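Long-range contacts in ABC transporter substrate binding protein (Ribose) (Agrobacterium vitis, PDB 5DKV), which binds alpha-D-tagatopyranose in the crystal and probably serves as the periplasmic sugar-binding component of an ABC transporter: residues F270-H275 with T302-I307; P85-I90 with G109-T114; Y164-K169 with Q198-D203; P219-V224 with G246-V251; V115-G120 with G171-D176. One frame throughout, in Å; residues are numbered along the deposited sequence.

Contact 1: F270-H275 with T302-I307; sequences FAIAQH and TGFTVI. With T6T (alpha-D-tagatopyranose), chain E.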
# COMPACT_ATOMS: atom_id res chain seq x y z
N PHE A 270 14.54 9.24 1.27
CA PHE A 270 14.13 8.16 0.38
C PHE A 270 12.62 8.04 0.35
O PHE A 270 11.97 8.18 1.38
CB PHE A 270 14.72 6.81 0.83
CG PHE A 270 16.22 6.79 0.86
CD1 PHE A 270 16.93 6.55 -0.28
CD2 PHE A 270 16.90 6.99 2.06
CE1 PHE A 270 18.28 6.52 -0.28
CE2 PHE A 270 18.28 6.98 2.08
CZ PHE A 270 18.98 6.73 0.92
N ALA A 271 12.10 7.77 -0.83
CA ALA A 271 10.72 7.35 -0.98
C ALA A 271 10.73 5.93 -1.51
O ALA A 271 11.39 5.63 -2.50
CB ALA A 271 9.96 8.28 -1.92
N ILE A 272 10.02 5.04 -0.82
CA ILE A 272 9.91 3.65 -1.25
C ILE A 272 8.62 3.47 -2.07
O ILE A 272 7.54 3.30 -1.53
CB ILE A 272 9.92 2.67 -0.04
CG1 ILE A 272 11.04 2.98 0.97
CG2 ILE A 272 10.02 1.23 -0.56
CD1 ILE A 272 12.39 3.09 0.36
N ALA A 273 8.74 3.57 -3.40
CA ALA A 273 7.61 3.42 -4.32
C ALA A 273 7.20 1.95 -4.42
O ALA A 273 8.01 1.09 -4.71
CB ALA A 273 7.95 3.98 -5.72
N GLN A 274 5.93 1.65 -4.18
CA GLN A 274 5.39 0.40 -4.63
C GLN A 274 5.16 0.51 -6.12
O GLN A 274 5.45 1.55 -6.73
CB GLN A 274 4.09 0.08 -3.90
CG GLN A 274 4.23 0.03 -2.37
CD GLN A 274 2.95 -0.41 -1.72
OE1 GLN A 274 2.67 -1.59 -1.68
NE2 GLN A 274 2.17 0.54 -1.21
N HIS A 275 4.61 -0.55 -6.69
CA HIS A 275 4.24 -0.63 -8.11
C HIS A 275 2.74 -0.86 -8.24
O HIS A 275 2.31 -1.92 -8.67
CB HIS A 275 5.00 -1.75 -8.79
CG HIS A 275 6.47 -1.49 -8.92
ND1 HIS A 275 7.32 -2.35 -9.59
CD2 HIS A 275 7.26 -0.49 -8.45
CE1 HIS A 275 8.55 -1.90 -9.54
NE2 HIS A 275 8.55 -0.77 -8.85
N THR A 302 4.81 -7.94 -6.14
CA THR A 302 5.28 -6.87 -7.01
C THR A 302 6.38 -6.12 -6.27
O THR A 302 6.46 -6.20 -5.06
CB THR A 302 4.13 -5.94 -7.42
OG1 THR A 302 3.50 -5.41 -6.25
CG2 THR A 302 3.09 -6.73 -8.23
N GLY A 303 7.23 -5.41 -7.00
CA GLY A 303 8.46 -4.88 -6.43
C GLY A 303 8.43 -3.45 -5.93
O GLY A 303 7.38 -2.83 -5.87
N PHE A 304 9.61 -2.96 -5.56
CA PHE A 304 9.79 -1.60 -5.10
C PHE A 304 10.77 -0.87 -6.00
O PHE A 304 11.64 -1.47 -6.63
CB PHE A 304 10.31 -1.55 -3.67
CG PHE A 304 9.47 -2.28 -2.69
CD1 PHE A 304 8.25 -1.76 -2.32
CD2 PHE A 304 9.89 -3.47 -2.15
CE1 PHE A 304 7.46 -2.42 -1.42
CE2 PHE A 304 9.12 -4.12 -1.25
CZ PHE A 304 7.90 -3.60 -0.88
N THR A 305 10.59 0.45 -6.05
CA THR A 305 11.55 1.36 -6.64
C THR A 305 11.94 2.35 -5.56
O THR A 305 11.09 3.10 -5.07
CB THR A 305 10.98 2.09 -7.86
OG1 THR A 305 10.64 1.14 -8.89
CG2 THR A 305 11.97 3.09 -8.44
N VAL A 306 13.22 2.34 -5.18
CA VAL A 306 13.72 3.27 -4.16
C VAL A 306 14.15 4.57 -4.86
O VAL A 306 15.02 4.56 -5.72
CB VAL A 306 14.87 2.66 -3.38
CG1 VAL A 306 15.34 3.61 -2.27
CG2 VAL A 306 14.41 1.31 -2.75
N ILE A 307 13.49 5.66 -4.49
CA ILE A 307 13.69 6.96 -5.12
C ILE A 307 14.46 7.86 -4.16
O ILE A 307 14.12 7.97 -2.97
CB ILE A 307 12.33 7.63 -5.53
CG1 ILE A 307 11.48 6.66 -6.34
CG2 ILE A 307 12.60 8.92 -6.34
CD1 ILE A 307 10.09 7.21 -6.73
O3 T6T E . 0.44 2.26 1.25
C3 T6T E . -0.71 2.12 0.43
C4 T6T E . -1.25 0.76 0.59
O4 T6T E . -0.24 -0.22 0.15
C5 T6T E . -1.64 0.53 1.99
O5 T6T E . -2.28 -0.75 2.15
C6 T6T E . -2.67 1.54 2.47
O6 T6T E . -2.15 2.89 2.26
C2 T6T E . -1.79 3.12 0.87
O2 T6T E . -2.89 2.96 0.02
C1 T6T E . -1.34 4.53 0.90
O1 T6T E . -0.94 4.98 -0.35
O HOH W 1 4.73 -3.10 -5.45
O HOH W 2 7.81 -5.78 -9.60
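Strand 270-273 and strand 305-307 run antiparallel, their axes 159° apart. Ala271 faces Ile307 and Ala273 faces Thr305 in hydrogen-bonded pairs, with Ile272 opposite Val306 in the non-hydrogen-bonded pair between them. Four backbone bonds hold this register; Ala271 N to Ile307 O and Ile307 N to Ala271 O close one pair, each at 2.9 Å. Past the other pair, Phe304, which precedes Thr305, brings its CA to Ala273 O in a CA-H...O contact.

On one face of the sheet Ile272 divides its two branches: CD1 lies beside the methyls of Val306, while CG2 reaches CD1 of the Phe304 ring at 3.9 Å. Helix 142-156 covers this face through Ile148. On the other face the CB of Ala273 meets Ile307 CD1 at 4.0 Å.

His275 is turned back over the second segment. Gly303 O sits 3.4 Å above the plane of its ring, over the centre, and NE2 at the ring edge is hydrogen-bonded to Thr305 OG1 at 2.8 Å. ND1 bonds to Glu278, so both ring nitrogens are held, which fixes the ring's rotation. A water joins His275 N, Thr302 OG1 and Gly303 O.

Gln274 goes the other way. Its chain is extended beyond CG (chi2 -175°), carrying NE2 to the sugar O4 at 2.9 Å with an almost straight N-H...O (176°); Ser140 takes OE1 and Asp254 shares NE2. Gln274, next after residues 270-273, thus supplies a ligand-pocket residue, as expected at the interdomain cleft of a periplasmic binding protein.

Contact 2: P85-I90 with G109-T114; sequences PDAILI and GIPMIT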
# COMPACT_ATOMS: atom_id res chain seq x y z
N PRO A 85 -20.88 -8.44 -11.38
CA PRO A 85 -19.65 -8.44 -12.16
C PRO A 85 -19.16 -9.85 -12.40
O PRO A 85 -19.54 -10.75 -11.64
CB PRO A 85 -18.68 -7.66 -11.28
CG PRO A 85 -19.10 -8.01 -9.91
CD PRO A 85 -20.61 -8.07 -9.98
N ASP A 86 -18.35 -10.04 -13.43
CA ASP A 86 -17.79 -11.37 -13.72
C ASP A 86 -16.71 -11.79 -12.72
O ASP A 86 -16.50 -12.99 -12.47
CB ASP A 86 -17.24 -11.39 -15.16
CG ASP A 86 -18.34 -11.20 -16.20
OD1 ASP A 86 -19.31 -11.99 -16.19
OD2 ASP A 86 -18.27 -10.23 -16.99
N ALA A 87 -16.00 -10.79 -12.19
CA ALA A 87 -15.01 -11.01 -11.14
C ALA A 87 -14.83 -9.75 -10.30
O ALA A 87 -15.21 -8.66 -10.75
CB ALA A 87 -13.67 -11.44 -11.76
N ILE A 88 -14.31 -9.91 -9.08
CA ILE A 88 -14.03 -8.78 -8.19
C ILE A 88 -12.57 -8.76 -7.78
O ILE A 88 -12.03 -9.77 -7.31
CB ILE A 88 -14.89 -8.82 -6.90
CG1 ILE A 88 -16.37 -8.67 -7.25
CG2 ILE A 88 -14.45 -7.75 -5.88
CD1 ILE A 88 -17.33 -9.11 -6.14
N LEU A 89 -11.93 -7.62 -8.01
CA LEU A 89 -10.66 -7.28 -7.39
C LEU A 89 -10.95 -6.34 -6.22
O LEU A 89 -11.65 -5.34 -6.39
CB LEU A 89 -9.75 -6.58 -8.39
CG LEU A 89 -9.55 -7.26 -9.76
CD1 LEU A 89 -8.60 -6.44 -10.62
CD2 LEU A 89 -9.00 -8.64 -9.63
N ILE A 90 -10.42 -6.64 -5.04
CA ILE A 90 -10.67 -5.77 -3.90
C ILE A 90 -9.45 -5.68 -2.98
O ILE A 90 -8.71 -6.63 -2.78
CB ILE A 90 -11.90 -6.26 -3.10
CG1 ILE A 90 -12.14 -5.38 -1.87
CG2 ILE A 90 -11.69 -7.68 -2.67
CD1 ILE A 90 -13.51 -5.59 -1.24
N GLY A 109 -21.18 -17.29 -6.64
CA GLY A 109 -20.43 -17.68 -7.82
C GLY A 109 -19.44 -16.67 -8.38
O GLY A 109 -18.88 -16.88 -9.45
N ILE A 110 -19.20 -15.58 -7.66
CA ILE A 110 -18.33 -14.51 -8.16
C ILE A 110 -16.86 -14.71 -7.75
O ILE A 110 -16.54 -14.64 -6.56
CB ILE A 110 -18.80 -13.12 -7.68
CG1 ILE A 110 -20.28 -12.88 -8.04
CG2 ILE A 110 -17.90 -12.01 -8.28
CD1 ILE A 110 -20.87 -11.63 -7.42
N PRO A 111 -15.96 -14.96 -8.72
CA PRO A 111 -14.56 -15.16 -8.33
C PRO A 111 -13.90 -13.86 -7.91
O PRO A 111 -14.30 -12.79 -8.38
CB PRO A 111 -13.91 -15.72 -9.60
CG PRO A 111 -14.74 -15.16 -10.71
CD PRO A 111 -16.16 -15.17 -10.17
N MET A 112 -12.90 -13.94 -7.05
CA MET A 112 -12.25 -12.74 -6.56
C MET A 112 -10.78 -12.92 -6.29
O MET A 112 -10.27 -14.03 -6.08
CB MET A 112 -12.92 -12.26 -5.29
CG MET A 112 -12.68 -13.18 -4.13
SD MET A 112 -13.66 -12.65 -2.74
CE MET A 112 -15.29 -13.14 -3.32
N ILE A 113 -10.10 -11.78 -6.33
CA ILE A 113 -8.69 -11.64 -6.07
C ILE A 113 -8.52 -10.48 -5.10
O ILE A 113 -9.20 -9.45 -5.28
CB ILE A 113 -7.92 -11.37 -7.39
CG1 ILE A 113 -7.94 -12.63 -8.25
CG2 ILE A 113 -6.48 -10.91 -7.15
CD1 ILE A 113 -7.34 -12.47 -9.64
N THR A 114 -7.67 -10.60 -4.09
CA THR A 114 -7.40 -9.42 -3.26
C THR A 114 -6.07 -8.81 -3.72
O THR A 114 -5.09 -9.49 -4.06
CB THR A 114 -7.43 -9.70 -1.73
OG1 THR A 114 -6.28 -10.45 -1.31
CG2 THR A 114 -8.69 -10.45 -1.34
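Pro85 meets Ile110 at the entrance to a beta-alpha-beta unit, in which strand 87-90, helix 99-107 and strand 112-115 follow one another and the two strands lie parallel and adjacent. Next along the chain, Asp86 offers its carbonyl to the proline ring opposite: Asp86 O is 3.2 Å from Pro111 CD. Its carboxylate belongs to another neighbour, bonding through OD2 to Arg29 N on the strand that flanks this one.

Ala87 lays its CB against Pro111 CG. With Ile88 the regular pairing begins: its N donates to Pro111 O at 3.0 Å, and its O accepts from Ile113 N at the same length. The Ile88 side chain has CG1 beside the backbone N (chi1 -64°), which takes CD1 over to Ile110 CG2 at 3.6 Å. Ala105 of the connecting helix packs on the same isoleucine.

Leu89 points to the opposite face. Its CD2 comes alongside Ile113, touching CB at 3.7 Å, and both side chains lie next to helix 276-291, through Val284 and Ser286.

Ile90 returns to the face of Ile88 and leans on Leu102, as Met112 does too. Its N donates to Ile113 O at 3.1 Å, so the N of Ile113 is tied to Ile88 and its O to Ile90. At the end of the pairing, Ile90 O receives a CA-H...O contact from Thr114 CA at 3.1 Å.

Contact 3: Y164-K169 with Q198-D203; sequences YVSNVK and QFNDND
Backbone bonds between Tyr164-Lys169 and Gln198-Asp203 start in a parallel pattern. Gln198 N donates to Val165 O, and Asn167 N to Gln198 O at 2.9 Å, the latter practically straight (179°). Asn200 N then bonds to Asn167 O at 2.8 Å, and Asp201 N reaches Val168 O as the chain leaves the strand.

The turn that follows has its own polar brace: Asn200 OD1 accepts from Asn202 N, an Asx turn set within the type I' turn from Asn200 to Asp203. One water gathers Ser166 OG, Gln198 O and Asn200 ND2. On the other face from Ser166, Asn167 folds back onto its own chain, so that OD1 takes Val168 N at 2.7 Å from above the carbonyl plane, while its ND2 is held by Glu179 and Thr175 O of helix 173-186.

That helix is the crossover of a beta-alpha-beta unit, strands 161-167 and 192-199 lying side by side at the edge of the sheet. In the chain's periplasmic-binding-protein fold, the turn brings Asn202 near the sugar, where Asn202 OD1 bonds to Asn228 of the ligand pocket.

Among the nonpolar contacts, Tyr164 CE2 touches Gln198 CG at 3.6 Å, the ring and amide planes standing 80° apart. Phe199 lies alongside Asn167, its CE1 3.8 Å from Asn167 CB, and Val168 CG1 meets Asn202 CB at 3.9 Å. Charge plays a looser part: Lys169 NZ stays 4.1 Å from Asp201 OD2, too far for a salt bridge.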
# COMPACT_ATOMS: atom_id res chain seq x y z
N TYR A 164 11.44 6.42 15.00
CA TYR A 164 10.17 5.76 15.25
C TYR A 164 9.44 5.56 13.94
O TYR A 164 9.76 6.20 12.93
CB TYR A 164 9.31 6.57 16.23
CG TYR A 164 8.68 7.81 15.65
CD1 TYR A 164 9.38 8.98 15.56
CD2 TYR A 164 7.37 7.80 15.19
CE1 TYR A 164 8.81 10.12 15.04
CE2 TYR A 164 6.78 8.94 14.66
CZ TYR A 164 7.52 10.10 14.59
OH TYR A 164 6.98 11.26 14.05
N VAL A 165 8.45 4.67 13.98
CA VAL A 165 7.57 4.41 12.86
C VAL A 165 6.28 5.23 13.02
O VAL A 165 5.60 5.17 14.07
CB VAL A 165 7.21 2.92 12.76
CG1 VAL A 165 6.27 2.67 11.54
CG2 VAL A 165 8.47 2.04 12.67
N SER A 166 5.95 5.98 11.99
CA SER A 166 4.68 6.65 11.87
C SER A 166 3.81 5.72 11.05
O SER A 166 4.15 5.39 9.92
CB SER A 166 4.86 8.03 11.21
OG SER A 166 3.64 8.64 10.87
N ASN A 167 2.73 5.23 11.65
CA ASN A 167 1.90 4.22 11.02
C ASN A 167 0.42 4.53 11.11
O ASN A 167 0.01 5.53 11.73
CB ASN A 167 2.18 2.86 11.65
CG ASN A 167 2.02 1.71 10.69
OD1 ASN A 167 1.47 1.87 9.61
ND2 ASN A 167 2.52 0.56 11.09
N VAL A 168 -0.39 3.70 10.46
CA VAL A 168 -1.80 3.99 10.30
C VAL A 168 -2.61 3.57 11.53
O VAL A 168 -3.07 4.42 12.31
CB VAL A 168 -2.35 3.28 9.03
CG1 VAL A 168 -3.82 3.56 8.85
CG2 VAL A 168 -1.59 3.76 7.82
N LYS A 169 -2.75 2.26 11.71
CA LYS A 169 -3.60 1.69 12.75
C LYS A 169 -3.22 0.23 12.88
O LYS A 169 -3.00 -0.42 11.87
CB LYS A 169 -5.07 1.92 12.35
CG LYS A 169 -6.04 0.77 12.37
CD LYS A 169 -6.95 0.75 11.14
CE LYS A 169 -7.79 2.00 10.96
NZ LYS A 169 -8.83 1.80 9.89
N GLN A 198 3.81 5.64 16.41
CA GLN A 198 2.73 6.61 16.47
C GLN A 198 1.69 6.29 15.40
O GLN A 198 2.02 6.24 14.22
CB GLN A 198 3.27 8.02 16.25
CG GLN A 198 4.33 8.43 17.24
CD GLN A 198 3.79 8.50 18.63
OE1 GLN A 198 2.87 9.28 18.91
NE2 GLN A 198 4.32 7.67 19.52
N PHE A 199 0.44 6.09 15.82
CA PHE A 199 -0.61 5.71 14.89
C PHE A 199 -1.49 6.90 14.57
O PHE A 199 -1.98 7.55 15.47
CB PHE A 199 -1.47 4.57 15.46
CG PHE A 199 -0.73 3.25 15.53
CD1 PHE A 199 -0.51 2.53 14.39
CD2 PHE A 199 -0.26 2.76 16.74
CE1 PHE A 199 0.17 1.31 14.43
CE2 PHE A 199 0.43 1.54 16.79
CZ PHE A 199 0.64 0.82 15.64
N ASN A 200 -1.65 7.19 13.28
CA ASN A 200 -2.34 8.42 12.87
C ASN A 200 -3.72 8.20 12.24
O ASN A 200 -4.37 9.16 11.84
CB ASN A 200 -1.48 9.19 11.87
CG ASN A 200 -1.04 8.33 10.67
OD1 ASN A 200 -1.85 7.72 10.00
ND2 ASN A 200 0.26 8.28 10.41
N ASP A 201 -4.16 6.95 12.18
CA ASP A 201 -5.46 6.61 11.59
C ASP A 201 -5.62 7.08 10.12
O ASP A 201 -6.72 7.42 9.67
CB ASP A 201 -6.59 7.18 12.45
CG ASP A 201 -7.89 6.43 12.27
OD1 ASP A 201 -8.96 7.06 12.40
OD2 ASP A 201 -7.85 5.21 12.00
N ASN A 202 -4.50 7.09 9.41
CA ASN A 202 -4.38 7.48 8.01
C ASN A 202 -4.50 8.98 7.75
O ASN A 202 -4.72 9.40 6.62
CB ASN A 202 -5.38 6.73 7.14
CG ASN A 202 -4.77 6.20 5.85
OD1 ASN A 202 -3.56 6.00 5.75
ND2 ASN A 202 -5.61 5.97 4.85
N ASP A 203 -4.28 9.79 8.79
CA ASP A 203 -4.45 11.23 8.68
C ASP A 203 -3.09 11.91 8.74
O ASP A 203 -2.39 11.85 9.77
CB ASP A 203 -5.36 11.73 9.81
CG ASP A 203 -5.78 13.18 9.61
OD1 ASP A 203 -4.98 14.07 9.92
OD2 ASP A 203 -6.92 13.41 9.17
O HOH W 3 1.81 8.72 12.89

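Contact 4: P219-V224 with G246-V251; sequences PDLAGV and GTIKVV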
# COMPACT_ATOMS: atom_id res chain seq x y z
N PRO A 219 14.53 16.07 21.60
CA PRO A 219 15.23 17.02 20.73
C PRO A 219 16.35 16.38 19.93
O PRO A 219 16.76 16.95 18.93
CB PRO A 219 15.78 18.08 21.70
CG PRO A 219 15.51 17.58 23.06
CD PRO A 219 14.43 16.57 22.98
N ASP A 220 16.79 15.20 20.35
CA ASP A 220 17.85 14.47 19.65
C ASP A 220 17.31 13.45 18.63
O ASP A 220 18.08 12.64 18.11
CB ASP A 220 18.76 13.77 20.68
CG ASP A 220 18.00 12.83 21.63
OD1 ASP A 220 16.75 12.91 21.72
OD2 ASP A 220 18.65 12.00 22.30
N LEU A 221 16.00 13.49 18.36
CA LEU A 221 15.37 12.58 17.39
C LEU A 221 16.15 12.60 16.08
O LEU A 221 16.41 13.67 15.53
CB LEU A 221 13.91 12.96 17.15
CG LEU A 221 13.15 12.10 16.12
CD1 LEU A 221 12.90 10.69 16.67
CD2 LEU A 221 11.85 12.75 15.69
N ALA A 222 16.52 11.42 15.59
CA ALA A 222 17.33 11.30 14.39
C ALA A 222 16.52 11.06 13.11
O ALA A 222 16.91 11.54 12.06
CB ALA A 222 18.36 10.18 14.58
N GLY A 223 15.43 10.31 13.18
CA GLY A 223 14.66 10.03 11.98
C GLY A 223 13.31 9.39 12.22
O GLY A 223 12.96 9.03 13.35
N VAL A 224 12.55 9.26 11.14
CA VAL A 224 11.21 8.71 11.18
C VAL A 224 10.94 7.97 9.89
O VAL A 224 11.37 8.39 8.82
CB VAL A 224 10.17 9.82 11.40
CG1 VAL A 224 10.29 10.88 10.35
CG2 VAL A 224 8.76 9.28 11.43
N GLY A 246 16.02 18.11 6.87
CA GLY A 246 17.38 17.66 6.67
C GLY A 246 18.11 17.22 7.94
O GLY A 246 19.14 16.56 7.88
N THR A 247 17.59 17.61 9.09
CA THR A 247 18.15 17.22 10.38
C THR A 247 17.49 15.95 10.91
O THR A 247 18.16 15.00 11.30
CB THR A 247 18.01 18.35 11.39
OG1 THR A 247 18.69 19.50 10.88
CG2 THR A 247 18.61 17.95 12.74
N ILE A 248 16.17 15.95 10.94
CA ILE A 248 15.42 14.73 11.22
C ILE A 248 15.22 14.05 9.88
O ILE A 248 14.53 14.59 9.03
CB ILE A 248 14.07 15.00 11.90
CG1 ILE A 248 14.24 15.70 13.26
CG2 ILE A 248 13.31 13.70 12.09
CD1 ILE A 248 12.91 16.22 13.85
N LYS A 249 15.80 12.86 9.72
CA LYS A 249 15.80 12.19 8.42
C LYS A 249 14.45 11.52 8.26
O LYS A 249 13.88 11.00 9.22
CB LYS A 249 16.92 11.16 8.32
CG LYS A 249 18.33 11.72 8.57
CD LYS A 249 18.68 12.84 7.61
CE LYS A 249 20.15 13.28 7.77
NZ LYS A 249 20.50 14.40 6.86
N VAL A 250 13.94 11.52 7.03
CA VAL A 250 12.65 10.89 6.76
C VAL A 250 12.77 9.88 5.64
O VAL A 250 13.35 10.16 4.58
CB VAL A 250 11.59 11.94 6.36
CG1 VAL A 250 10.23 11.27 6.04
CG2 VAL A 250 11.44 12.99 7.46
N VAL A 251 12.24 8.69 5.91
CA VAL A 251 12.03 7.68 4.88
C VAL A 251 10.53 7.50 4.80
O VAL A 251 9.87 7.23 5.79
CB VAL A 251 12.74 6.33 5.19
CG1 VAL A 251 12.35 5.26 4.18
CG2 VAL A 251 14.23 6.52 5.18
O HOH W 4 19.36 12.61 12.00
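Ile248 makes much of the apolar contact, lodged against Leu221 and Gly223. From its CB two branches part. CG2, placed anti to the backbone N, meets Gly223 CA at 3.9 Å and Leu221 CD2 at 4.0 Å. The longer branch stays beside the backbone N (chi1 -61°): CG1 passes Leu221 O at 3.7 Å, and the terminal CD1 comes to Leu221 CD2 at 4.1 Å. The leucine and isoleucine side chains cross at about a right angle, and Tyr215 of helix 204-217 packs against Ile248 as well.

Beyond it the two segments pair as parallel strands of a beta-alpha-beta unit, joined through helix 229-241. Lys249 N donates to Ala222 O, Val224 N to Lys249 O, and Val251 N to Val224 O. Val224 CG1 and Val250 CG2 lie side by side on one face at 3.8 Å. Gly223 brings its CA within 3.0 Å of Lys249 O, an approach that leaves little room for a side chain there.

Ala222 O also accepts from a water that bonds to Thr247 O. The direct hydrogen bonds between the segments are all backbone to backbone; the side chains across the contact add hydrocarbon packing, and the charged tip of Lys249 is turned back to its own segment, NZ to Gly246 O at 2.7 Å.

Contact 5: V115-G120 with G171-D176; sequences VDTFIG and GVSTTD. With T6T (alpha-D-tagatopyranose), chain E.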
# COMPACT_ATOMS: atom_id res chain seq x y z
N VAL A 115 -6.10 -7.49 -3.82
CA VAL A 115 -4.98 -6.69 -4.26
C VAL A 115 -4.57 -5.80 -3.09
O VAL A 115 -5.43 -5.28 -2.37
CB VAL A 115 -5.33 -5.83 -5.52
CG1 VAL A 115 -5.49 -6.73 -6.75
CG2 VAL A 115 -6.61 -4.99 -5.32
N ASP A 116 -3.26 -5.67 -2.90
CA ASP A 116 -2.63 -4.84 -1.84
C ASP A 116 -2.73 -5.50 -0.46
O ASP A 116 -1.71 -5.89 0.12
CB ASP A 116 -3.24 -3.43 -1.82
CG ASP A 116 -2.55 -2.53 -0.82
OD1 ASP A 116 -1.30 -2.59 -0.71
OD2 ASP A 116 -3.29 -1.76 -0.16
N THR A 117 -3.96 -5.63 0.03
CA THR A 117 -4.27 -6.20 1.33
C THR A 117 -4.93 -7.57 1.17
O THR A 117 -5.33 -7.94 0.07
CB THR A 117 -5.20 -5.30 2.10
OG1 THR A 117 -6.35 -5.03 1.28
CG2 THR A 117 -4.50 -4.00 2.45
N PHE A 118 -5.06 -8.30 2.28
CA PHE A 118 -5.64 -9.63 2.25
C PHE A 118 -6.70 -9.84 3.32
O PHE A 118 -6.85 -9.03 4.24
CB PHE A 118 -4.54 -10.71 2.38
CG PHE A 118 -3.72 -10.68 3.67
CD1 PHE A 118 -4.23 -11.16 4.85
CD2 PHE A 118 -2.39 -10.27 3.65
CE1 PHE A 118 -3.47 -11.17 6.02
CE2 PHE A 118 -1.61 -10.30 4.81
CZ PHE A 118 -2.17 -10.75 5.99
N ILE A 119 -7.49 -10.89 3.14
CA ILE A 119 -8.32 -11.44 4.21
C ILE A 119 -7.74 -12.77 4.68
O ILE A 119 -6.90 -13.37 4.01
CB ILE A 119 -9.80 -11.63 3.78
CG1 ILE A 119 -9.92 -12.55 2.57
CG2 ILE A 119 -10.42 -10.26 3.51
CD1 ILE A 119 -11.30 -13.08 2.35
N GLY A 120 -8.18 -13.22 5.85
CA GLY A 120 -7.58 -14.39 6.47
C GLY A 120 -6.11 -14.15 6.74
O GLY A 120 -5.75 -13.19 7.42
N GLY A 171 -3.45 -3.65 12.81
CA GLY A 171 -4.34 -4.55 12.12
C GLY A 171 -4.47 -4.39 10.62
O GLY A 171 -5.05 -5.25 9.95
N VAL A 172 -3.94 -3.30 10.07
CA VAL A 172 -3.93 -3.13 8.63
C VAL A 172 -2.84 -4.04 8.10
O VAL A 172 -1.71 -3.92 8.51
CB VAL A 172 -3.65 -1.67 8.21
CG1 VAL A 172 -3.57 -1.57 6.68
CG2 VAL A 172 -4.71 -0.73 8.80
N SER A 173 -3.17 -4.98 7.21
CA SER A 173 -2.26 -6.08 6.94
C SER A 173 -0.92 -5.60 6.37
O SER A 173 0.14 -6.07 6.76
CB SER A 173 -2.91 -7.10 5.99
OG SER A 173 -2.98 -6.64 4.65
N THR A 174 -0.99 -4.67 5.46
CA THR A 174 0.20 -4.18 4.75
C THR A 174 1.13 -3.40 5.69
O THR A 174 2.33 -3.65 5.75
CB THR A 174 -0.19 -3.27 3.61
OG1 THR A 174 -1.13 -2.33 4.11
CG2 THR A 174 -0.80 -4.08 2.45
N THR A 175 0.57 -2.42 6.38
CA THR A 175 1.38 -1.57 7.24
C THR A 175 1.80 -2.29 8.53
O THR A 175 2.85 -1.96 9.09
CB THR A 175 0.64 -0.28 7.56
OG1 THR A 175 -0.61 -0.59 8.17
CG2 THR A 175 0.42 0.56 6.29
N ASP A 176 1.04 -3.28 8.98
CA ASP A 176 1.50 -4.18 10.04
C ASP A 176 2.78 -4.89 9.60
O ASP A 176 3.76 -4.98 10.34
CB ASP A 176 0.44 -5.23 10.40
CG ASP A 176 -0.61 -4.73 11.38
OD1 ASP A 176 -0.52 -3.57 11.85
OD2 ASP A 176 -1.52 -5.53 11.68
O3 T6T E . 0.44 2.26 1.25
C3 T6T E . -0.71 2.12 0.43
C4 T6T E . -1.25 0.76 0.59
O4 T6T E . -0.24 -0.22 0.15
C5 T6T E . -1.64 0.53 1.99
O5 T6T E . -2.28 -0.75 2.15
C6 T6T E . -2.67 1.54 2.47
O6 T6T E . -2.15 2.89 2.26
C2 T6T E . -1.79 3.12 0.87
O2 T6T E . -2.89 2.96 0.02
C1 T6T E . -1.34 4.53 0.90
O1 T6T E . -0.94 4.98 -0.35
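The two segments meet without a direct hydrogen bond between them; the sugar makes the polar connection instead. Its O5 stands between Asp116 OD2, to which it donates at 2.7 Å, and Thr174 OG1, which donates to it at 2.8 Å. The neighbouring O4 donates to Asp116 OD1, also at 2.7 Å. One carboxylate therefore takes two adjacent hydroxyls, an oxygen to each, and Thr174 adds a bond to O5 from the other segment.

Asp116 has CG anti to the backbone N (chi1 -176°), which extends the carboxylate toward the sugar. Thr174 presents its two branches to different partners: while OG1 serves the ligand, CG2 presses against Asp116 O at 3.1 Å and lies 3.7 Å from Thr117 CG2. Thr117 turns its own hydroxyl to Pro92 O and leaves its CG2 for the contact.

Ser173 is covered by Phe118. Its CB sits over one face of the ring, 3.8 Å from the centroid and 18° off the normal, a CH-pi contact offset toward the rim. Ser173 OG remains near Thr117 CA at 3.6 Å. Tyr137 meets the same phenylalanine edge-to-face.

This is part of the tagatose pocket, completed by Asp39, Arg178, Asn228, Asp254 and Gln274 among others. Residues 116-120 begin the loop between strands 112-115 and 137-140, with Asp116 packed on Phe41 and Met45 of helix 40-56; opposite them is the N-terminal start of helix 173-186, which Val172 precedes as N-cap residue, leading on from strand 161-167.

Contacts 2, 3 and 4 each join the parallel strands of a beta-alpha-beta unit, whereas contact 1 is the antiparallel pairing and contact 5 joins a loop to a helix start. Contacts 2, 4 and 5 are buried; contacts 1 and 3 are partly exposed. The side-chain contacts of contact 2 are almost wholly aliphatic, while contact 3, at a sheet edge, is rich in asparagine and turn bonds. Contacts 1 and 5 both reach the sugar, from different sequence regions. Contact 2 runs straight into contact 5, and contacts 3 and 4 meet through the neighbouring strands 161-167 and 223-226, Tyr164 packing on Val224. Contacts 2 and 4 are far apart, centres about 43 Å.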